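Local coordinates for protein putative endo-1,4-beta-xylanase (Bacteroides thetaiotaomicron VPI-5482, PDB 5MSX) that probably hydrolyses O-glycosidic bonds, as a calcium-binding family 43 glycoside hydrolase linked to arabinofuranosidase activity on plant pectin, at residues F353-A358 / S365-A370; G361-R366 / I453-I458; E393-R398 / M427-T432. All coordinates share one frame; numbering follows the deposited sequence.

Contact 1: F353-A358 / S365-A370; sequences FVPSFA and SRWMAA. With CA (calcium ion), chain T.
The rings of F357 and F353 receive residues 365-368 differently. F357 turns one face to S365: CB of the serine stands 4.0 Å from the ring centroid and 25° off its normal, a CH-pi contact displaced toward the rim, while V354 CG2 lies over the opposite face and R366 O meets the edge in plane. F353 runs beside R366 with the ring and guanidinium planes 73° apart, so its CE1 edge points over the guanidinium face, 3.7 Å from R366 NH2; R366 NE forms a salt bridge with E351. With CG anti to the carbonyl carbon (chi1 -63°), the F353 ring also lies alongside M368, its CD1 3.5 Å from M368 CG. One backbone bond joins the segments, M368 N to F353 O at 3.3 Å. F357 O, 2.3 Å from the calcium ion, and S365, through both O and OG, bind the same metal, which ties the turn at 355-358 to the chain entering strand 367-368. W367 CB packs on A358 CB, and W367 NE1 bonds to S332 O. P355, A358 and W367 pack on I379 of strand 378-383, and W367 pairs through its backbone with I453 of strand 452-458.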
ATOM      1  N   PHE C 353      23.006  22.628 -40.083  1.00 25.59           N
ATOM      2  CA  PHE C 353      22.914  21.165 -40.096  1.00 24.56           C
ATOM      3  C   PHE C 353      24.200  20.506 -40.551  1.00 23.84           C
ATOM      4  O   PHE C 353      24.167  19.390 -41.076  1.00 25.81           O
ATOM      5  CB  PHE C 353      21.719  20.738 -40.945  1.00 23.68           C
ATOM      6  CG  PHE C 353      20.415  21.205 -40.391  1.00 24.22           C
ATOM      7  CD1 PHE C 353      19.950  20.709 -39.163  1.00 23.71           C
ATOM      8  CD2 PHE C 353      19.650  22.174 -41.056  1.00 23.95           C
ATOM      9  CE1 PHE C 353      18.745  21.145 -38.623  1.00 22.57           C
ATOM     10  CE2 PHE C 353      18.434  22.615 -40.516  1.00 23.55           C
ATOM     11  CZ  PHE C 353      17.985  22.100 -39.290  1.00 23.83           C
ATOM     12  N   VAL C 354      25.325  21.176 -40.294  1.00 24.94           N
ATOM     13  CA  VAL C 354      26.620  20.746 -40.800  1.00 25.94           C
ATOM     14  C   VAL C 354      27.141  19.460 -40.127  1.00 28.61           C
ATOM     15  O   VAL C 354      26.832  19.216 -38.960  1.00 29.10           O
ATOM     16  CB  VAL C 354      27.684  21.864 -40.753  1.00 26.45           C
ATOM     17  CG1 VAL C 354      27.248  23.054 -41.627  1.00 26.86           C
ATOM     18  CG2 VAL C 354      28.030  22.303 -39.334  1.00 26.86           C
ATOM     19  N   PRO C 355      27.929  18.638 -40.859  1.00 29.83           N
ATOM     20  CA  PRO C 355      28.479  17.369 -40.336  1.00 28.17           C
ATOM     21  C   PRO C 355      29.284  17.479 -39.035  1.00 26.84           C
ATOM     22  O   PRO C 355      29.204  16.593 -38.195  1.00 26.94           O
ATOM     23  CB  PRO C 355      29.397  16.894 -41.477  1.00 31.56           C
ATOM     24  CG  PRO C 355      28.856  17.557 -42.702  1.00 32.33           C
ATOM     25  CD  PRO C 355      28.433  18.913 -42.217  1.00 31.49           C
ATOM     26  N   SER C 356      30.067  18.541 -38.867  1.00 26.33           N
ATOM     27  CA  SER C 356      30.809  18.750 -37.618  1.00 28.75           C
ATOM     28  C   SER C 356      29.902  18.816 -36.371  1.00 27.89           C
ATOM     29  O   SER C 356      30.370  18.563 -35.251  1.00 31.94           O
ATOM     30  CB  SER C 356      31.679  19.999 -37.710  1.00 29.05           C
ATOM     31  OG  SER C 356      30.849  21.130 -37.936  1.00 35.14           O
ATOM     32  N   PHE C 357      28.623  19.151 -36.561  1.00 26.36           N
ATOM     33  CA  PHE C 357      27.629  19.057 -35.470  1.00 26.33           C
ATOM     34  C   PHE C 357      27.387  17.602 -34.986  1.00 24.95           C
ATOM     35  O   PHE C 357      26.981  17.407 -33.850  1.00 21.06           O
ATOM     36  CB  PHE C 357      26.299  19.756 -35.830  1.00 24.25           C
ATOM     37  CG  PHE C 357      26.356  21.292 -35.866  1.00 23.88           C
ATOM     38  CD1 PHE C 357      27.450  22.026 -35.383  1.00 23.33           C
ATOM     39  CD2 PHE C 357      25.245  22.005 -36.339  1.00 24.08           C
ATOM     40  CE1 PHE C 357      27.447  23.412 -35.402  1.00 22.95           C
ATOM     41  CE2 PHE C 357      25.238  23.396 -36.353  1.00 23.54           C
ATOM     42  CZ  PHE C 357      26.336  24.098 -35.888  1.00 23.14           C
ATOM     43  N   ALA C 358      27.631  16.592 -35.827  1.00 24.90           N
ATOM     44  CA  ALA C 358      27.579  15.178 -35.367  1.00 24.15           C
ATOM     45  C   ALA C 358      28.627  14.815 -34.285  1.00 24.01           C
ATOM     46  O   ALA C 358      28.424  13.855 -33.525  1.00 24.42           O
ATOM     47  CB  ALA C 358      27.694  14.240 -36.548  1.00 24.54           C
ATOM     48  N   SER C 365      23.068  20.400 -31.013  1.00 18.60           N
ATOM     49  CA  SER C 365      23.361  20.459 -32.435  1.00 19.92           C
ATOM     50  C   SER C 365      23.346  19.094 -33.117  1.00 20.89           C
ATOM     51  O   SER C 365      23.682  18.067 -32.505  1.00 19.47           O
ATOM     52  CB  SER C 365      24.710  21.095 -32.643  1.00 20.84           C
ATOM     53  OG  SER C 365      25.749  20.309 -32.107  1.00 21.07           O
ATOM     54  N   ARG C 366      22.989  19.101 -34.397  1.00 20.49           N
ATOM     55  CA  ARG C 366      22.889  17.889 -35.181  1.00 21.38           C
ATOM     56  C   ARG C 366      23.284  18.118 -36.636  1.00 22.48           C
ATOM     57  O   ARG C 366      23.013  19.193 -37.207  1.00 20.26           O
ATOM     58  CB  ARG C 366      21.441  17.374 -35.158  1.00 22.04           C
ATOM     59  CG  ARG C 366      20.442  18.486 -35.388  1.00 21.34           C
ATOM     60  CD  ARG C 366      19.031  17.988 -35.354  1.00 21.24           C
ATOM     61  NE  ARG C 366      18.160  19.126 -35.535  1.00 21.29           N
ATOM     62  CZ  ARG C 366      16.902  19.072 -35.926  1.00 20.41           C
ATOM     63  NH1 ARG C 366      16.316  17.919 -36.146  1.00 21.81           N
ATOM     64  NH2 ARG C 366      16.229  20.193 -36.077  1.00 20.35           N
ATOM     65  N   TRP C 367      23.891  17.086 -37.225  1.00 24.07           N
ATOM     66  CA  TRP C 367      23.933  16.937 -38.696  1.00 24.07           C
ATOM     67  C   TRP C 367      22.578  16.469 -39.140  1.00 24.02           C
ATOM     68  O   TRP C 367      21.949  15.657 -38.456  1.00 25.12           O
ATOM     69  CB  TRP C 367      24.994  15.927 -39.141  1.00 25.21           C
ATOM     70  CG  TRP C 367      24.873  15.473 -40.582  1.00 26.73           C
ATOM     71  CD1 TRP C 367      25.060  16.235 -41.697  1.00 27.27           C
ATOM     72  CD2 TRP C 367      24.531  14.166 -41.046  1.00 27.65           C
ATOM     73  NE1 TRP C 367      24.854  15.490 -42.831  1.00 27.67           N
ATOM     74  CE2 TRP C 367      24.547  14.211 -42.468  1.00 28.75           C
ATOM     75  CE3 TRP C 367      24.249  12.943 -40.406  1.00 29.42           C
ATOM     76  CZ2 TRP C 367      24.263  13.083 -43.272  1.00 29.73           C
ATOM     77  CZ3 TRP C 367      23.950  11.800 -41.216  1.00 31.02           C
ATOM     78  CH2 TRP C 367      23.957  11.896 -42.636  1.00 30.47           C
ATOM     79  N   MET C 368      22.113  16.984 -40.272  1.00 23.73           N
ATOM     80  CA  MET C 368      20.965  16.438 -40.974  1.00 25.40           C
ATOM     81  C   MET C 368      21.260  16.401 -42.476  1.00 28.37           C
ATOM     82  O   MET C 368      21.703  17.403 -43.061  1.00 28.79           O
ATOM     83  CB  MET C 368      19.713  17.287 -40.742  1.00 26.96           C
ATOM     84  CG  MET C 368      19.199  17.296 -39.303  1.00 27.92           C
ATOM     85  SD  MET C 368      18.337  15.779 -38.898  1.00 30.73           S
ATOM     86  CE  MET C 368      16.855  15.901 -39.873  1.00 31.38           C
ATOM     87  N   ALA C 369      21.017  15.243 -43.092  1.00 30.05           N
ATOM     88  CA  ALA C 369      21.056  15.099 -44.549  1.00 30.44           C
ATOM     89  C   ALA C 369      19.947  15.936 -45.192  1.00 31.20           C
ATOM     90  O   ALA C 369      18.885  16.168 -44.566  1.00 30.07           O
ATOM     91  CB  ALA C 369      20.880  13.630 -44.934  1.00 30.45           C
ATOM     92  N   ALA C 370      20.171  16.371 -46.438  1.00 30.87           N
ATOM     93  CA  ALA C 370      19.142  17.104 -47.179  1.00 33.00           C
ATOM     94  C   ALA C 370      17.917  16.220 -47.432  1.00 35.47           C
ATOM     95  O   ALA C 370      18.031  14.994 -47.556  1.00 33.04           O
ATOM     96  CB  ALA C 370      19.686  17.652 -48.485  1.00 32.23           C
TER
HETATM   97 CA    CA T 502      25.972  17.740 -31.778  1.00 34.83          CA

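Contact 2: G361-R366 / I453-I458; sequences GANGSR and IWEWNI. With CA (calcium ion), chain T.
R366 and W454 are brought together by their first torsions: CG of R366 sits between its backbone N and carbonyl carbon (chi1 45°) and the chain then runs extended to NE, while W454 places CG anti to its carbonyl carbon, and the two side chains travel side by side. The aliphatic part of the arginine lies on the indole: R366 CD is 3.7 Å from the centroid of the W454 six-membered ring and 18° off its normal, a CH-pi contact offset toward the rim. Guanidinium and indole planes are 11° apart, yet the guanidinium itself meets W454 CH2 obliquely, and R366 NE is engaged in its salt bridge with E351. At the edge of the same ring G364 O lies in plane, 3.6 Å from W454 CZ3; N363 O approaches W454 CE3 obliquely, at 3.1 Å. E455 is bent at chi2, which folds its carboxylate back to the metal. Its OE2 lies 2.6 Å from the calcium ion, and OE1 accepts a weak bond from G361 N. W454 O at 2.4 Å and A362 O at 2.5 Å also bind the ion, together with S365, so closely spaced oxygens such as S365 O and W454 O are held by the cation between them; F357 O and D360 complete the site. A362 to S365 form a type I turn whose first and last residues both bind the ion. W454 and E455 both face Y395, making a classic beta bulge where the chain turns a corner. E455 and N457 pair through their backbones with Y395 and E393 of strand 386-396, and I453 and W456, before and after the bulge, pack on strands 378-383 and 438-448.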
ATOM      1  N   GLY C 361      30.256  17.243 -29.470  1.00 24.70           N
ATOM      2  CA  GLY C 361      29.987  17.095 -28.020  1.00 26.09           C
ATOM      3  C   GLY C 361      28.820  17.960 -27.473  1.00 26.08           C
ATOM      4  O   GLY C 361      28.666  18.076 -26.266  1.00 25.59           O
ATOM      5  N   ALA C 362      27.988  18.538 -28.342  1.00 23.72           N
ATOM      6  CA  ALA C 362      26.791  19.295 -27.894  1.00 22.10           C
ATOM      7  C   ALA C 362      25.511  18.586 -28.321  1.00 21.18           C
ATOM      8  O   ALA C 362      25.304  18.303 -29.493  1.00 22.08           O
ATOM      9  CB  ALA C 362      26.837  20.699 -28.459  1.00 22.71           C
ATOM     10  N   ASN C 363      24.638  18.294 -27.368  1.00 19.87           N
ATOM     11  CA  ASN C 363      23.350  17.674 -27.659  1.00 18.87           C
ATOM     12  C   ASN C 363      22.319  18.602 -28.287  1.00 17.69           C
ATOM     13  O   ASN C 363      21.271  18.119 -28.703  1.00 17.86           O
ATOM     14  CB  ASN C 363      22.750  17.080 -26.395  1.00 19.62           C
ATOM     15  CG  ASN C 363      23.508  15.872 -25.903  1.00 20.60           C
ATOM     16  OD1 ASN C 363      24.232  15.262 -26.643  1.00 21.41           O
ATOM     17  ND2 ASN C 363      23.321  15.519 -24.644  1.00 21.02           N
ATOM     18  N   GLY C 364      22.593  19.906 -28.332  1.00 16.77           N
ATOM     19  CA  GLY C 364      21.740  20.857 -29.014  1.00 17.27           C
ATOM     20  C   GLY C 364      21.964  20.966 -30.509  1.00 18.10           C
ATOM     21  O   GLY C 364      21.148  21.559 -31.199  1.00 17.07           O
ATOM     22  N   SER C 365      23.068  20.400 -31.013  1.00 18.60           N
ATOM     23  CA  SER C 365      23.361  20.459 -32.435  1.00 19.92           C
ATOM     24  C   SER C 365      23.346  19.094 -33.117  1.00 20.89           C
ATOM     25  O   SER C 365      23.682  18.067 -32.505  1.00 19.47           O
ATOM     26  CB  SER C 365      24.710  21.095 -32.643  1.00 20.84           C
ATOM     27  OG  SER C 365      25.749  20.309 -32.107  1.00 21.07           O
ATOM     28  N   ARG C 366      22.989  19.101 -34.397  1.00 20.49           N
ATOM     29  CA  ARG C 366      22.889  17.889 -35.181  1.00 21.38           C
ATOM     30  C   ARG C 366      23.284  18.118 -36.636  1.00 22.48           C
ATOM     31  O   ARG C 366      23.013  19.193 -37.207  1.00 20.26           O
ATOM     32  CB  ARG C 366      21.441  17.374 -35.158  1.00 22.04           C
ATOM     33  CG  ARG C 366      20.442  18.486 -35.388  1.00 21.34           C
ATOM     34  CD  ARG C 366      19.031  17.988 -35.354  1.00 21.24           C
ATOM     35  NE  ARG C 366      18.160  19.126 -35.535  1.00 21.29           N
ATOM     36  CZ  ARG C 366      16.902  19.072 -35.926  1.00 20.41           C
ATOM     37  NH1 ARG C 366      16.316  17.919 -36.146  1.00 21.81           N
ATOM     38  NH2 ARG C 366      16.229  20.193 -36.077  1.00 20.35           N
ATOM     39  N   ILE C 453      22.184  12.984 -37.085  1.00 25.16           N
ATOM     40  CA  ILE C 453      22.923  12.598 -35.902  1.00 25.75           C
ATOM     41  C   ILE C 453      23.161  13.820 -34.985  1.00 25.86           C
ATOM     42  O   ILE C 453      23.792  14.831 -35.407  1.00 23.73           O
ATOM     43  CB  ILE C 453      24.301  11.991 -36.289  1.00 26.15           C
ATOM     44  CG1 ILE C 453      24.139  10.770 -37.213  1.00 26.83           C
ATOM     45  CG2 ILE C 453      25.077  11.590 -35.047  1.00 26.12           C
ATOM     46  CD1 ILE C 453      25.452  10.070 -37.535  1.00 27.71           C
ATOM     47  N   TRP C 454      22.680  13.706 -33.737  1.00 24.23           N
ATOM     48  CA  TRP C 454      23.047  14.628 -32.636  1.00 22.57           C
ATOM     49  C   TRP C 454      24.500  14.468 -32.175  1.00 23.64           C
ATOM     50  O   TRP C 454      25.239  15.450 -32.040  1.00 21.70           O
ATOM     51  CB  TRP C 454      22.140  14.397 -31.417  1.00 20.35           C
ATOM     52  CG  TRP C 454      20.689  14.662 -31.594  1.00 18.70           C
ATOM     53  CD1 TRP C 454      19.707  13.742 -31.708  1.00 17.60           C
ATOM     54  CD2 TRP C 454      20.050  15.948 -31.654  1.00 17.77           C
ATOM     55  NE1 TRP C 454      18.483  14.357 -31.828  1.00 18.35           N
ATOM     56  CE2 TRP C 454      18.666  15.715 -31.823  1.00 18.55           C
ATOM     57  CE3 TRP C 454      20.519  17.273 -31.611  1.00 17.22           C
ATOM     58  CZ2 TRP C 454      17.733  16.761 -31.937  1.00 17.94           C
ATOM     59  CZ3 TRP C 454      19.616  18.299 -31.735  1.00 17.09           C
ATOM     60  CH2 TRP C 454      18.229  18.043 -31.868  1.00 17.55           C
ATOM     61  N   GLU C 455      24.901  13.230 -31.893  1.00 26.26           N
ATOM     62  CA  GLU C 455      26.246  12.936 -31.369  1.00 28.39           C
ATOM     63  C   GLU C 455      26.729  11.575 -31.833  1.00 29.13           C
ATOM     64  O   GLU C 455      25.958  10.617 -31.852  1.00 29.79           O
ATOM     65  CB  GLU C 455      26.311  12.992 -29.824  1.00 32.25           C
ATOM     66  CG  GLU C 455      26.491  14.393 -29.231  1.00 36.37           C
ATOM     67  CD  GLU C 455      27.697  15.125 -29.825  1.00 41.29           C
ATOM     68  OE1 GLU C 455      28.810  14.566 -29.763  1.00 45.17           O
ATOM     69  OE2 GLU C 455      27.538  16.236 -30.393  1.00 41.56           O
ATOM     70  N   TRP C 456      28.009  11.500 -32.190  1.00 29.08           N
ATOM     71  CA  TRP C 456      28.624  10.259 -32.650  1.00 30.95           C
ATOM     72  C   TRP C 456      29.939  10.175 -31.924  1.00 30.15           C
ATOM     73  O   TRP C 456      30.867  10.940 -32.200  1.00 31.02           O
ATOM     74  CB  TRP C 456      28.801  10.254 -34.168  1.00 32.38           C
ATOM     75  CG  TRP C 456      29.429   9.012 -34.781  1.00 37.51           C
ATOM     76  CD1 TRP C 456      29.581   7.779 -34.202  1.00 40.55           C
ATOM     77  CD2 TRP C 456      29.958   8.892 -36.112  1.00 38.88           C
ATOM     78  NE1 TRP C 456      30.202   6.913 -35.079  1.00 41.47           N
ATOM     79  CE2 TRP C 456      30.437   7.569 -36.259  1.00 41.80           C
ATOM     80  CE3 TRP C 456      30.089   9.780 -37.189  1.00 39.12           C
ATOM     81  CZ2 TRP C 456      31.020   7.106 -37.450  1.00 42.03           C
ATOM     82  CZ3 TRP C 456      30.668   9.321 -38.370  1.00 42.12           C
ATOM     83  CH2 TRP C 456      31.130   7.995 -38.488  1.00 41.38           C
ATOM     84  N   ASN C 457      29.990   9.277 -30.953  1.00 30.68           N
ATOM     85  CA  ASN C 457      31.166   9.139 -30.087  1.00 32.56           C
ATOM     86  C   ASN C 457      31.909   7.873 -30.476  1.00 32.80           C
ATOM     87  O   ASN C 457      31.298   6.807 -30.644  1.00 32.55           O
ATOM     88  CB  ASN C 457      30.754   9.074 -28.622  1.00 32.07           C
ATOM     89  CG  ASN C 457      30.066  10.344 -28.153  1.00 30.34           C
ATOM     90  OD1 ASN C 457      30.362  11.431 -28.600  1.00 29.72           O
ATOM     91  ND2 ASN C 457      29.138  10.191 -27.258  1.00 31.33           N
ATOM     92  N   ILE C 458      33.213   8.030 -30.633  1.00 35.68           N
ATOM     93  CA  ILE C 458      34.112   6.968 -31.054  1.00 38.02           C
ATOM     94  C   ILE C 458      35.108   6.778 -29.924  1.00 37.40           C
ATOM     95  O   ILE C 458      35.707   7.737 -29.461  1.00 38.39           O
ATOM     96  CB  ILE C 458      34.825   7.366 -32.358  1.00 39.89           C
ATOM     97  CG1 ILE C 458      33.789   7.396 -33.493  1.00 40.50           C
ATOM     98  CG2 ILE C 458      35.980   6.419 -32.658  1.00 41.38           C
ATOM     99  CD1 ILE C 458      34.333   7.730 -34.872  1.00 41.60           C
TER
HETATM  100 CA    CA T 502      25.972  17.740 -31.778  1.00 34.83          CA

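Contact 3: E393-R398 / M427-T432; sequences EIYFVR and MCSPHT. With EDO (1,2-ethanediol), chain B.
An antiparallel strand pair of the F5/8 type C domain joins I394 to H431, with E393 and T432 as the adjoining non-hydrogen-bonded pair. I394 and H431 exchange two backbone bonds, I394 N to H431 O at 2.9 Å and H431 N to I394 O at 2.8 Å. On the face shared by E393 and T432 the side chains run alongside one another, E393 CG lying 3.7 Å from T432 OG1, while the carboxylate is held by R391 in a salt bridge. P430, preceded by a cis peptide bond, lays CB over the centre of the Y395 ring, 3.6 Å from the centroid and 9° off the normal, and its CG reaches toward CZ; Y395 OH bonds to W76 O. S429 OG, anti to its backbone N (chi1 -166°), points to the end of strand 386-396. There a water accepts from it and donates to F396 O, carrying the link past the last direct backbone bond. In this crystal an ethanediol, probably from crystallisation, occupies the neighbouring position, its O1 donating to S429 OG while accepting from F396 N at 2.8 Å. H431 ND1 meets the F396 ring at its edge, and I394 CG2 lies over one face of that ring. The arrangement is the antiparallel pairing of strands 386-396 and 425-436 within the beta-sandwich of an F5/8 type C domain, with the cis-proline breaking the regular pairing at 430.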
ATOM      1  N   GLU C 393      29.450   4.853 -30.834  1.00 32.18           N
ATOM      2  CA  GLU C 393      28.148   5.093 -30.212  1.00 33.27           C
ATOM      3  C   GLU C 393      27.475   6.239 -30.961  1.00 28.65           C
ATOM      4  O   GLU C 393      28.004   7.359 -31.006  1.00 27.22           O
ATOM      5  CB  GLU C 393      28.332   5.402 -28.722  1.00 35.08           C
ATOM      6  CG  GLU C 393      29.160   4.336 -28.016  1.00 41.19           C
ATOM      7  CD  GLU C 393      29.013   4.318 -26.499  1.00 45.83           C
ATOM      8  OE1 GLU C 393      28.681   5.366 -25.893  1.00 47.56           O
ATOM      9  OE2 GLU C 393      29.265   3.242 -25.919  1.00 46.96           O
ATOM     10  N   ILE C 394      26.328   5.934 -31.549  1.00 27.92           N
ATOM     11  CA  ILE C 394      25.610   6.856 -32.402  1.00 28.74           C
ATOM     12  C   ILE C 394      24.274   7.254 -31.800  1.00 27.05           C
ATOM     13  O   ILE C 394      23.388   6.418 -31.585  1.00 25.38           O
ATOM     14  CB  ILE C 394      25.310   6.260 -33.793  1.00 29.20           C
ATOM     15  CG1 ILE C 394      26.600   5.782 -34.466  1.00 31.37           C
ATOM     16  CG2 ILE C 394      24.616   7.302 -34.670  1.00 29.03           C
ATOM     17  CD1 ILE C 394      26.341   4.901 -35.675  1.00 31.57           C
ATOM     18  N   TYR C 395      24.112   8.559 -31.621  1.00 26.38           N
ATOM     19  CA  TYR C 395      22.852   9.122 -31.174  1.00 24.43           C
ATOM     20  C   TYR C 395      22.166   9.745 -32.368  1.00 24.72           C
ATOM     21  O   TYR C 395      22.482  10.874 -32.732  1.00 24.85           O
ATOM     22  CB  TYR C 395      23.136  10.176 -30.116  1.00 24.63           C
ATOM     23  CG  TYR C 395      23.699   9.639 -28.828  1.00 24.75           C
ATOM     24  CD1 TYR C 395      25.067   9.487 -28.638  1.00 25.35           C
ATOM     25  CD2 TYR C 395      22.847   9.309 -27.775  1.00 26.11           C
ATOM     26  CE1 TYR C 395      25.572   8.991 -27.433  1.00 25.57           C
ATOM     27  CE2 TYR C 395      23.339   8.834 -26.568  1.00 25.98           C
ATOM     28  CZ  TYR C 395      24.687   8.680 -26.405  1.00 26.13           C
ATOM     29  OH  TYR C 395      25.124   8.203 -25.208  1.00 31.03           O
ATOM     30  N   PHE C 396      21.254   9.016 -32.994  1.00 24.60           N
ATOM     31  CA  PHE C 396      20.519   9.537 -34.146  1.00 26.28           C
ATOM     32  C   PHE C 396      19.430  10.514 -33.739  1.00 25.40           C
ATOM     33  O   PHE C 396      18.924  10.505 -32.597  1.00 25.85           O
ATOM     34  CB  PHE C 396      19.870   8.426 -35.006  1.00 28.97           C
ATOM     35  CG  PHE C 396      20.859   7.478 -35.666  1.00 32.94           C
ATOM     36  CD1 PHE C 396      21.496   7.827 -36.872  1.00 32.82           C
ATOM     37  CD2 PHE C 396      21.146   6.215 -35.105  1.00 33.56           C
ATOM     38  CE1 PHE C 396      22.406   6.952 -37.485  1.00 32.52           C
ATOM     39  CE2 PHE C 396      22.043   5.336 -35.725  1.00 33.17           C
ATOM     40  CZ  PHE C 396      22.676   5.713 -36.906  1.00 33.74           C
ATOM     41  N   VAL C 397      19.025  11.311 -34.716  1.00 22.35           N
ATOM     42  CA  VAL C 397      17.881  12.210 -34.597  1.00 22.50           C
ATOM     43  C   VAL C 397      16.565  11.414 -34.719  1.00 22.43           C
ATOM     44  O   VAL C 397      16.463  10.487 -35.535  1.00 23.05           O
ATOM     45  CB  VAL C 397      17.955  13.319 -35.688  1.00 20.96           C
ATOM     46  CG1 VAL C 397      16.674  14.131 -35.718  1.00 20.73           C
ATOM     47  CG2 VAL C 397      19.157  14.207 -35.449  1.00 20.64           C
ATOM     48  N   ARG C 398      15.557  11.807 -33.940  1.00 23.31           N
ATOM     49  CA  ARG C 398      14.305  11.046 -33.780  1.00 24.03           C
ATOM     50  C   ARG C 398      14.547   9.545 -33.458  1.00 24.78           C
ATOM     51  O   ARG C 398      13.979   8.652 -34.108  1.00 21.93           O
ATOM     52  CB  ARG C 398      13.351  11.215 -34.968  1.00 24.66           C
ATOM     53  CG  ARG C 398      11.923  10.792 -34.621  1.00 25.98           C
ATOM     54  CD  ARG C 398      11.011  10.856 -35.825  1.00 27.29           C
ATOM     55  NE  ARG C 398      10.674  12.237 -36.168  1.00 29.25           N
ATOM     56  CZ  ARG C 398       9.967  12.614 -37.236  1.00 29.34           C
ATOM     57  NH1 ARG C 398       9.512  11.720 -38.102  1.00 30.26           N
ATOM     58  NH2 ARG C 398       9.710  13.896 -37.435  1.00 27.47           N
ATOM     59  N   MET C 427      14.690   0.548 -31.879  1.00 37.01           N
ATOM     60  CA  MET C 427      14.213   1.767 -31.249  1.00 36.21           C
ATOM     61  C   MET C 427      14.971   1.928 -29.931  1.00 35.36           C
ATOM     62  O   MET C 427      14.501   1.500 -28.874  1.00 34.00           O
ATOM     63  CB  MET C 427      12.686   1.719 -31.013  1.00 38.25           C
ATOM     64  CG  MET C 427      11.793   2.047 -32.211  1.00 40.66           C
ATOM     65  SD  MET C 427      11.680   0.869 -33.600  1.00 46.23           S
ATOM     66  CE  MET C 427      10.962  -0.557 -32.769  1.00 48.22           C
ATOM     67  N   CYS C 428      16.161   2.518 -30.010  1.00 30.49           N
ATOM     68  CA  CYS C 428      17.007   2.704 -28.852  1.00 30.46           C
ATOM     69  C   CYS C 428      17.943   3.890 -29.110  1.00 28.73           C
ATOM     70  O   CYS C 428      17.920   4.440 -30.183  1.00 30.21           O
ATOM     71  CB  CYS C 428      17.789   1.425 -28.588  1.00 32.56           C
ATOM     72  SG  CYS C 428      19.098   1.082 -29.791  1.00 39.81           S
ATOM     73  N   SER C 429      18.720   4.313 -28.124  1.00 26.79           N
ATOM     74  CA  SER C 429      19.820   5.273 -28.347  1.00 26.93           C
ATOM     75  C   SER C 429      20.757   5.190 -27.166  1.00 26.08           C
ATOM     76  O   SER C 429      20.282   5.091 -26.061  1.00 28.71           O
ATOM     77  CB  SER C 429      19.327   6.729 -28.487  1.00 25.20           C
ATOM     78  OG  SER C 429      20.372   7.547 -29.013  1.00 25.50           O
ATOM     79  N   PRO C 430      22.063   5.208 -27.353  1.00 26.93           N
ATOM     80  CA  PRO C 430      22.716   5.221 -28.651  1.00 29.14           C
ATOM     81  C   PRO C 430      22.702   3.850 -29.346  1.00 32.23           C
ATOM     82  O   PRO C 430      22.290   2.850 -28.756  1.00 34.66           O
ATOM     83  CB  PRO C 430      24.128   5.653 -28.313  1.00 28.17           C
ATOM     84  CG  PRO C 430      24.351   5.146 -26.903  1.00 29.36           C
ATOM     85  CD  PRO C 430      23.011   5.100 -26.238  1.00 27.15           C
ATOM     86  N   HIS C 431      23.096   3.828 -30.614  1.00 33.41           N
ATOM     87  CA  HIS C 431      23.434   2.576 -31.310  1.00 32.02           C
ATOM     88  C   HIS C 431      24.914   2.320 -31.193  1.00 30.64           C
ATOM     89  O   HIS C 431      25.720   3.121 -31.682  1.00 32.48           O
ATOM     90  CB  HIS C 431      23.027   2.673 -32.761  1.00 31.52           C
ATOM     91  CG  HIS C 431      21.605   2.339 -32.983  1.00 32.55           C
ATOM     92  ND1 HIS C 431      20.597   3.276 -32.928  1.00 34.15           N
ATOM     93  CD2 HIS C 431      21.009   1.151 -33.218  1.00 36.45           C
ATOM     94  CE1 HIS C 431      19.440   2.671 -33.152  1.00 35.89           C
ATOM     95  NE2 HIS C 431      19.665   1.388 -33.334  1.00 38.02           N
ATOM     96  N   THR C 432      25.270   1.225 -30.522  1.00 32.27           N
ATOM     97  CA  THR C 432      26.647   0.911 -30.169  1.00 33.68           C
ATOM     98  C   THR C 432      27.150  -0.269 -31.018  1.00 37.20           C
ATOM     99  O   THR C 432      26.462  -1.260 -31.152  1.00 38.85           O
ATOM    100  CB  THR C 432      26.774   0.588 -28.663  1.00 35.47           C
ATOM    101  OG1 THR C 432      26.467   1.758 -27.896  1.00 38.25           O
ATOM    102  CG2 THR C 432      28.201   0.179 -28.292  1.00 35.42           C
TER
HETATM  103  C1  EDO B 514      18.921   6.654 -32.092  1.00 32.14           C
HETATM  104  O1  EDO B 514      20.304   6.685 -31.743  1.00 29.07           O
HETATM  105  C2  EDO B 514      18.416   5.445 -32.893  1.00 33.33           C
HETATM  106  O2  EDO B 514      17.018   5.352 -33.210  1.00 33.92           O
HETATM  107  O   HOH W   1      19.559  10.155 -29.878  1.00 19.35           O

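How the contacts relate
Contacts 1 and 2 share S365 and R366 and both supply ligands to one calcium ion, their centres 9 Å apart. A probable hydrogen bond between W367 N and I453 O (2.9 Å) makes strands 367-368 and 452-458 neighbours. Contact 3, centred 10 Å from contact 2, carries the sheet on through strand 386-396 to strand 425-436: E455 O to Y395 N at 2.8 Å and N457 O to E393 N at 2.7 Å are probable hydrogen bonds. Its Y395 side chain is about 8 Å from the calcium. V397 CG2 joins contacts 1 and 3 by packing on R366 CD at 3.8 Å. All three belong to the F5/8 type C region, whereas the predicted proton acceptor D36, proton donor E200 and pKa modulator D154 lie in the family 43 range.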